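Local atomic coordinates of L544 (PDB entry 4AMQ), a protein that probably acts as a nucleotidyl transferase, pairing a metal-binding nucleotidyltransferase domain with a helical domain, and is carried in the mimivirus virion. Residues A[278-283]-A[347-352]. Numbering follows the deposited sequence.
Sequences QLLVRI and QLYTNI
The ring of Tyr349 carries the methyl CD2 of Leu280 on one face, a CH-pi contact with CD2 4.0 Å from the ring centroid and 19° off the normal, displaced toward the rim. At the edge, in the plane of the ring, stands the backbone carbonyl of Leu280, with its O 3.4 Å from Tyr349 CE1, and CB of the same leucine also lies near CE1. Ile283 approaches the ring obliquely, its CG2 lying 3.7 Å from Tyr349 CD1. With CG anti to the backbone N (chi1 -168°), the ring reaches over one flank of the interface to Leu280 and Ile283. A cation-pi contact with Arg287 and a weak hydrogen bond between the hydroxyl and Asp284 add to its setting. The other flat group, the Arg282 guanidinium, has Leu279 CD2 over one face and Gln278 OE1 at its edge, hydrogen-bonded by NH1, which also forms a salt bridge with Asp310. The contact joins helices 274-292 and 334-368 of the helical domain of L544, whose segments here run nearly antiparallel (157°), their local axes 10.1 Å apart. Beside the ring the side chains that meet are aliphatic. Leu280 and Ile352 lie alongside each other, pointing opposite ways, with Leu280 CD2 3.6 Å from Ile352 CG2; the same leucine methyl therefore serves both ring and isoleucine. Ile283 and Ile352 instead meet tip to tip, CD1 to CD1 at 4.1 Å, and Ile352 CD1 also rests 4.0 Å from Leu279 CB. Helix 297-311 covers this buried layer, with Ile307 touching Ile283 and Leu348 while Ile311 touches Leu279 and Ile352.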
loop_
_atom_site.group_PDB
_atom_site.type_symbol
_atom_site.label_atom_id
_atom_site.label_comp_id
_atom_site.label_asym_id
_atom_site.label_seq_id
_atom_site.Cartn_x
_atom_site.Cartn_y
_atom_site.Cartn_z
ATOM N N GLN A 278 9.055 -7.779 0.854
ATOM C CA GLN A 278 9.088 -7.085 -0.429
ATOM C C GLN A 278 8.209 -7.795 -1.455
ATOM O O GLN A 278 7.500 -7.153 -2.224
ATOM C CB GLN A 278 10.525 -6.956 -0.945
ATOM C CG GLN A 278 10.682 -5.954 -2.085
ATOM C CD GLN A 278 11.969 -6.151 -2.867
ATOM O OE1 GLN A 278 12.212 -7.222 -3.426
ATOM N NE2 GLN A 278 12.797 -5.115 -2.912
ATOM N N LEU A 279 8.255 -9.124 -1.454
ATOM C CA LEU A 279 7.429 -9.920 -2.357
ATOM C C LEU A 279 5.935 -9.778 -2.069
ATOM O O LEU A 279 5.120 -9.827 -2.988
ATOM C CB LEU A 279 7.846 -11.392 -2.326
ATOM C CG LEU A 279 9.070 -11.738 -3.175
ATOM C CD1 LEU A 279 9.477 -13.190 -2.967
ATOM C CD2 LEU A 279 8.796 -11.457 -4.651
ATOM N N LEU A 280 5.578 -9.603 -0.798
ATOM C CA LEU A 280 4.183 -9.374 -0.434
ATOM C C LEU A 280 3.701 -8.037 -0.987
ATOM O O LEU A 280 2.612 -7.946 -1.558
ATOM C CB LEU A 280 3.995 -9.410 1.087
ATOM C CG LEU A 280 4.250 -10.754 1.770
ATOM C CD1 LEU A 280 4.094 -10.627 3.275
ATOM C CD2 LEU A 280 3.316 -11.822 1.214
ATOM N N VAL A 281 4.520 -7.004 -0.810
ATOM C CA VAL A 281 4.211 -5.676 -1.336
ATOM C C VAL A 281 4.135 -5.679 -2.864
ATOM O O VAL A 281 3.303 -4.990 -3.457
ATOM C CB VAL A 281 5.261 -4.640 -0.891
ATOM C CG1 VAL A 281 5.027 -3.319 -1.594
ATOM C CG2 VAL A 281 5.232 -4.463 0.629
ATOM N N ARG A 282 5.012 -6.455 -3.494
ATOM C CA ARG A 282 5.069 -6.519 -4.949
ATOM C C ARG A 282 3.829 -7.215 -5.509
ATOM O O ARG A 282 3.335 -6.853 -6.571
ATOM C CB ARG A 282 6.359 -7.209 -5.402
ATOM C CG ARG A 282 7.618 -6.369 -5.161
ATOM C CD ARG A 282 8.892 -7.209 -5.148
ATOM N NE ARG A 282 9.035 -8.038 -6.343
ATOM C CZ ARG A 282 10.077 -8.827 -6.585
ATOM N NH1 ARG A 282 11.079 -8.893 -5.717
ATOM N NH2 ARG A 282 10.118 -9.551 -7.695
ATOM N N ILE A 283 3.320 -8.204 -4.780
ATOM C CA ILE A 283 2.059 -8.851 -5.137
ATOM C C ILE A 283 0.876 -7.900 -4.915
ATOM O O ILE A 283 -0.068 -7.888 -5.700
ATOM C CB ILE A 283 1.848 -10.151 -4.340
ATOM C CG1 ILE A 283 2.849 -11.219 -4.790
ATOM C CG2 ILE A 283 0.428 -10.662 -4.511
ATOM C CD1 ILE A 283 2.889 -12.437 -3.897
ATOM N N GLN A 347 -2.750 -17.272 -3.859
ATOM C CA GLN A 347 -2.255 -18.450 -3.159
ATOM C C GLN A 347 -0.822 -18.219 -2.701
ATOM O O GLN A 347 -0.465 -18.531 -1.566
ATOM C CB GLN A 347 -2.311 -19.683 -4.061
ATOM C CG GLN A 347 -3.712 -20.087 -4.476
ATOM C CD GLN A 347 -3.711 -21.137 -5.574
ATOM O OE1 GLN A 347 -2.994 -22.135 -5.494
ATOM N NE2 GLN A 347 -4.511 -20.909 -6.610
ATOM N N LEU A 348 -0.006 -17.674 -3.598
ATOM C CA LEU A 348 1.391 -17.391 -3.298
ATOM C C LEU A 348 1.499 -16.415 -2.134
ATOM O O LEU A 348 2.342 -16.573 -1.255
ATOM C CB LEU A 348 2.097 -16.821 -4.529
ATOM C CG LEU A 348 3.605 -16.603 -4.402
ATOM C CD1 LEU A 348 4.304 -17.900 -4.019
ATOM C CD2 LEU A 348 4.180 -16.040 -5.697
ATOM N N TYR A 349 0.634 -15.407 -2.136
ATOM C CA TYR A 349 0.609 -14.410 -1.079
ATOM C C TYR A 349 0.387 -15.097 0.266
ATOM O O TYR A 349 1.108 -14.855 1.231
ATOM C CB TYR A 349 -0.507 -13.401 -1.353
ATOM C CG TYR A 349 -0.470 -12.163 -0.489
ATOM C CD1 TYR A 349 0.258 -11.043 -0.877
ATOM C CD2 TYR A 349 -1.179 -12.102 0.703
ATOM C CE1 TYR A 349 0.287 -9.905 -0.100
ATOM C CE2 TYR A 349 -1.155 -10.965 1.490
ATOM C CZ TYR A 349 -0.420 -9.869 1.083
ATOM O OH TYR A 349 -0.391 -8.735 1.861
ATOM N N THR A 350 -0.617 -15.966 0.310
ATOM C CA THR A 350 -0.934 -16.736 1.505
ATOM C C THR A 350 0.247 -17.597 1.929
ATOM O O THR A 350 0.599 -17.662 3.109
ATOM C CB THR A 350 -2.142 -17.653 1.259
ATOM O OG1 THR A 350 -3.276 -16.860 0.886
ATOM C CG2 THR A 350 -2.472 -18.453 2.515
ATOM N N ASN A 351 0.857 -18.258 0.955
ATOM C CA ASN A 351 1.976 -19.143 1.227
ATOM C C ASN A 351 3.164 -18.393 1.821
ATOM O O ASN A 351 3.793 -18.862 2.769
ATOM C CB ASN A 351 2.384 -19.891 -0.043
ATOM C CG ASN A 351 3.263 -21.089 0.246
ATOM O OD1 ASN A 351 4.374 -21.195 -0.269
ATOM N ND2 ASN A 351 2.773 -21.994 1.083
ATOM N N ILE A 352 3.464 -17.223 1.266
ATOM C CA ILE A 352 4.587 -16.425 1.748
ATOM C C ILE A 352 4.344 -15.962 3.180
ATOM O O ILE A 352 5.242 -16.004 4.014
ATOM C CB ILE A 352 4.857 -15.207 0.848
ATOM C CG1 ILE A 352 5.312 -15.670 -0.539
ATOM C CG2 ILE A 352 5.917 -14.306 1.473
ATOM C CD1 ILE A 352 5.455 -14.558 -1.538
#